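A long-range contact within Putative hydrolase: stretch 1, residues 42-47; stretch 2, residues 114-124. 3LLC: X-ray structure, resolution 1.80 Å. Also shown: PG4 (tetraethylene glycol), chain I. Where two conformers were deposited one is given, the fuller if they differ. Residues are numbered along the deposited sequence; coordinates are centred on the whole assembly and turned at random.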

# COMPACT_ATOMS: atom_id res chain seq x y z
N TRP A 42 4.40 -5.21 4.36
CA TRP A 42 4.35 -3.77 4.15
C TRP A 42 4.01 -3.43 2.70
O TRP A 42 4.62 -3.98 1.78
N LEU A 43 3.05 -2.53 2.49
CA LEU A 43 2.77 -1.97 1.17
C LEU A 43 2.85 -0.45 1.32
O LEU A 43 1.98 0.16 1.94
N GLY A 44 3.90 0.15 0.76
CA GLY A 44 4.16 1.58 0.99
C GLY A 44 3.44 2.59 0.09
O GLY A 44 2.69 2.22 -0.83
N GLY A 45 3.65 3.87 0.40
CA GLY A 45 3.08 4.98 -0.40
C GLY A 45 3.80 5.28 -1.72
O GLY A 45 4.89 4.77 -2.01
N TYR A 46 3.18 6.15 -2.52
CA TYR A 46 3.72 6.63 -3.78
C TYR A 46 5.05 7.30 -3.47
O TYR A 46 5.10 8.08 -2.55
N ARG A 47 6.10 6.99 -4.19
CA ARG A 47 7.41 7.61 -3.89
C ARG A 47 8.06 7.23 -2.55
O ARG A 47 9.06 7.83 -2.18
N SER A 114 -1.20 4.76 2.53
CA SER A 114 -1.56 5.67 1.44
C SER A 114 -1.87 4.92 0.12
O SER A 114 -2.82 4.11 0.09
N MSE A 115 -1.08 5.10 -0.94
CA MSE A 115 -1.30 4.27 -2.16
C MSE A 115 -1.25 2.77 -1.82
O MSE A 115 -1.92 1.97 -2.47
N GLY A 116 -0.44 2.39 -0.84
CA GLY A 116 -0.30 0.99 -0.45
C GLY A 116 -1.61 0.39 0.08
O GLY A 116 -1.83 -0.82 0.01
N GLY A 117 -2.47 1.24 0.65
CA GLY A 117 -3.83 0.86 1.05
C GLY A 117 -4.74 0.51 -0.11
O GLY A 117 -5.55 -0.44 -0.03
N TRP A 118 -4.59 1.24 -1.22
CA TRP A 118 -5.31 0.90 -2.48
C TRP A 118 -4.82 -0.45 -2.98
O TRP A 118 -5.63 -1.32 -3.34
N ILE A 119 -3.50 -0.62 -3.02
CA ILE A 119 -2.94 -1.87 -3.53
C ILE A 119 -3.34 -3.05 -2.60
O ILE A 119 -3.67 -4.12 -3.10
N ALA A 120 -3.38 -2.83 -1.29
CA ALA A 120 -3.84 -3.88 -0.34
C ALA A 120 -5.26 -4.34 -0.65
O ALA A 120 -5.54 -5.56 -0.64
N LEU A 121 -6.16 -3.39 -0.91
CA LEU A 121 -7.58 -3.70 -1.25
C LEU A 121 -7.69 -4.48 -2.57
O LEU A 121 -8.44 -5.46 -2.66
N ARG A 122 -6.94 -4.06 -3.60
CA ARG A 122 -6.88 -4.83 -4.86
C ARG A 122 -6.28 -6.24 -4.65
O ARG A 122 -6.73 -7.23 -5.26
N LEU A 123 -5.25 -6.33 -3.80
CA LEU A 123 -4.56 -7.62 -3.57
C LEU A 123 -5.51 -8.63 -2.98
O LEU A 123 -5.54 -9.79 -3.42
N ILE A 124 -6.31 -8.22 -2.00
CA ILE A 124 -7.28 -9.18 -1.42
C ILE A 124 -8.31 -9.66 -2.45
O ILE A 124 -8.66 -10.85 -2.48

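The end of a strand and the loop that follows it pack against the first turns of a helix in a small, mainly apolar contact, with no direct hydrogen bond between the two stretches and a tetraethylene glycol oxygen bound by both. The contact buries 365 Å² in total, both sides summed, and links residues at least 69 positions apart in the chain.

Leu 43 contributes the largest share of this surface. Its CA-to-CB bond points toward the helix, and the m rotamer at chi1 with t at chi2 carries CD1 over Ala 120, 3.6 Å from Ala 120 CB. The same methyl lies 4.2 Å from Leu 123 CD2, so it meets side chains at two positions three residues apart, a little under one turn of the helix. Leu 123 also points toward the strand, with chi1 t and chi2 p, whereas the CA-to-CB bond of Ala 120 points sideways, yet its methyl still meets Leu 43 CD1. Ile 119 points toward stretch 1 as well, but the closest approach of its side chain to stretch 1 is 4.7 Å, from Ile 119 CG2 to Leu 43 CD2, and it adds little to the packing. Trp 42, just before Leu 43 in the strand, takes no part in the contact.

Nearer the start of the helix the backbones themselves approach, because Gly 116 has no side chain to hold them apart. Its CA is 4.6 Å from the CA of Leu 43 and 3.4 Å from Leu 43 O, an almost linear CA-H...O contact with an angle of 166° at the hydrogen. A CB on Gly 116 would point toward stretch 1 and lie 1.9 Å from Leu 43 O and 2.7 Å from Gly 44 O, both clashes. Gly 44 O also sits 3.1 Å from Gly 116 N, but the angle is too poor for a hydrogen bond.

Met 115, present as selenomethionine, fills the other end of the contact. It points toward the loop in an extended t, t conformation that turns to p at chi3, bringing CE to 4.1 Å from Gly 45 C. Met 115 SE lies 3.9 Å from Tyr 46 CD1, near the plane of the ring and at its edge; this is an edge-on chalcogen-aromatic contact rather than packing on the ring face. Tyr 46, with chi1 t, starts out sideways and its end leads away from the helix, where its hydroxyl is hydrogen-bonded elsewhere in the structure.

Three polar groups at this end, Tyr 46 N, Met 115 N and Ser 114 OG, meet on the glycol, probably acquired from the crystallisation liquor. Its terminal oxygen O5 accepts hydrogen bonds from Tyr 46 N and Met 115 N, each 3.0 Å from PG4 O5, and so joins the loop to the helix start. Ser 114 OG, in the t rotamer, forms a third hydrogen bond to PG4 O5 at 2.8 Å. Although Ser 114 occupies the N-cap position, its side chain makes no capping bond.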

# COMPACT_ATOMS: atom_id res chain seq x y z
CB TRP A 42 5.71 -3.13 4.53
CG TRP A 42 5.70 -1.59 4.38
CD1 TRP A 42 6.34 -0.84 3.40
CD2 TRP A 42 5.00 -0.64 5.22
NE1 TRP A 42 6.07 0.49 3.59
CE2 TRP A 42 5.24 0.65 4.67
CE3 TRP A 42 4.19 -0.75 6.36
CZ2 TRP A 42 4.73 1.82 5.25
CZ3 TRP A 42 3.65 0.42 6.93
CH2 TRP A 42 3.94 1.69 6.36
CB LEU A 43 1.38 -2.38 0.68
CG LEU A 43 1.15 -3.90 0.55
CD1 LEU A 43 -0.37 -4.24 0.46
CD2 LEU A 43 1.93 -4.48 -0.65
CB TYR A 46 2.76 7.68 -4.32
CG TYR A 46 2.98 8.22 -5.71
CD1 TYR A 46 2.72 7.42 -6.81
CD2 TYR A 46 3.29 9.56 -5.93
CE1 TYR A 46 2.83 7.90 -8.10
CE2 TYR A 46 3.42 10.06 -7.25
CZ TYR A 46 3.17 9.21 -8.32
OH TYR A 46 3.25 9.62 -9.63
CB ARG A 47 7.35 9.17 -4.01
CG ARG A 47 7.02 9.68 -5.43
CD ARG A 47 7.05 11.23 -5.50
NE ARG A 47 8.40 11.77 -5.31
CZ ARG A 47 8.69 13.06 -5.11
NH1 ARG A 47 7.74 14.00 -5.08
NH2 ARG A 47 9.96 13.43 -4.94
CB SER A 114 -0.48 6.77 1.36
OG SER A 114 -0.96 7.86 0.61
CB MSE A 115 -0.27 4.60 -3.25
CG MSE A 115 -0.30 3.68 -4.45
SE MSE A 115 1.03 4.08 -5.80
CE MSE A 115 2.55 3.17 -5.06
CB TRP A 118 -5.02 1.99 -3.55
CG TRP A 118 -5.84 1.94 -4.84
CD1 TRP A 118 -6.78 1.03 -5.20
CD2 TRP A 118 -5.80 2.92 -5.89
NE1 TRP A 118 -7.30 1.36 -6.45
CE2 TRP A 118 -6.71 2.52 -6.88
CE3 TRP A 118 -5.05 4.08 -6.10
CZ2 TRP A 118 -6.92 3.25 -8.06
CZ3 TRP A 118 -5.25 4.80 -7.26
CH2 TRP A 118 -6.17 4.39 -8.23
CB ILE A 119 -1.40 -1.74 -3.79
CG1 ILE A 119 -1.15 -0.68 -4.89
CG2 ILE A 119 -0.77 -3.10 -4.20
CD1 ILE A 119 0.31 -0.31 -5.07
CB ALA A 120 -3.77 -3.38 1.13
CB LEU A 121 -8.40 -2.39 -1.26
CG LEU A 121 -8.57 -1.69 0.09
CD1 LEU A 121 -9.01 -0.21 -0.01
CD2 LEU A 121 -9.56 -2.51 0.91
CB ARG A 122 -6.07 -4.08 -5.95
CG ARG A 122 -6.83 -2.85 -6.56
CD ARG A 122 -7.98 -3.27 -7.51
NE ARG A 122 -7.50 -4.03 -8.65
CZ ARG A 122 -7.83 -5.29 -8.94
NH1 ARG A 122 -8.71 -5.97 -8.20
NH2 ARG A 122 -7.30 -5.86 -9.99
CB LEU A 123 -3.35 -7.40 -2.64
CG LEU A 123 -2.34 -8.51 -2.32
CD1 LEU A 123 -1.85 -9.13 -3.58
CD2 LEU A 123 -1.16 -7.90 -1.53
CB ILE A 124 -7.92 -8.62 -0.07
CG1 ILE A 124 -8.70 -9.71 0.67
CG2 ILE A 124 -8.87 -7.43 -0.29
CD1 ILE A 124 -7.82 -10.64 1.41
O1 PG4 I . -3.79 18.44 -8.24
C1 PG4 I . -2.88 17.58 -7.54
C2 PG4 I . -3.59 16.85 -6.40
O2 PG4 I . -2.72 15.92 -5.73
C3 PG4 I . -3.40 15.23 -4.66
C4 PG4 I . -2.76 13.87 -4.36
O3 PG4 I . -3.72 12.96 -3.79
C5 PG4 I . -3.19 12.08 -2.78
C6 PG4 I . -2.22 11.02 -3.34
O4 PG4 I . -1.79 10.09 -2.33
C7 PG4 I . -0.91 9.05 -2.85
C8 PG4 I . 0.35 8.87 -1.98
O5 PG4 I . 0.64 7.48 -1.65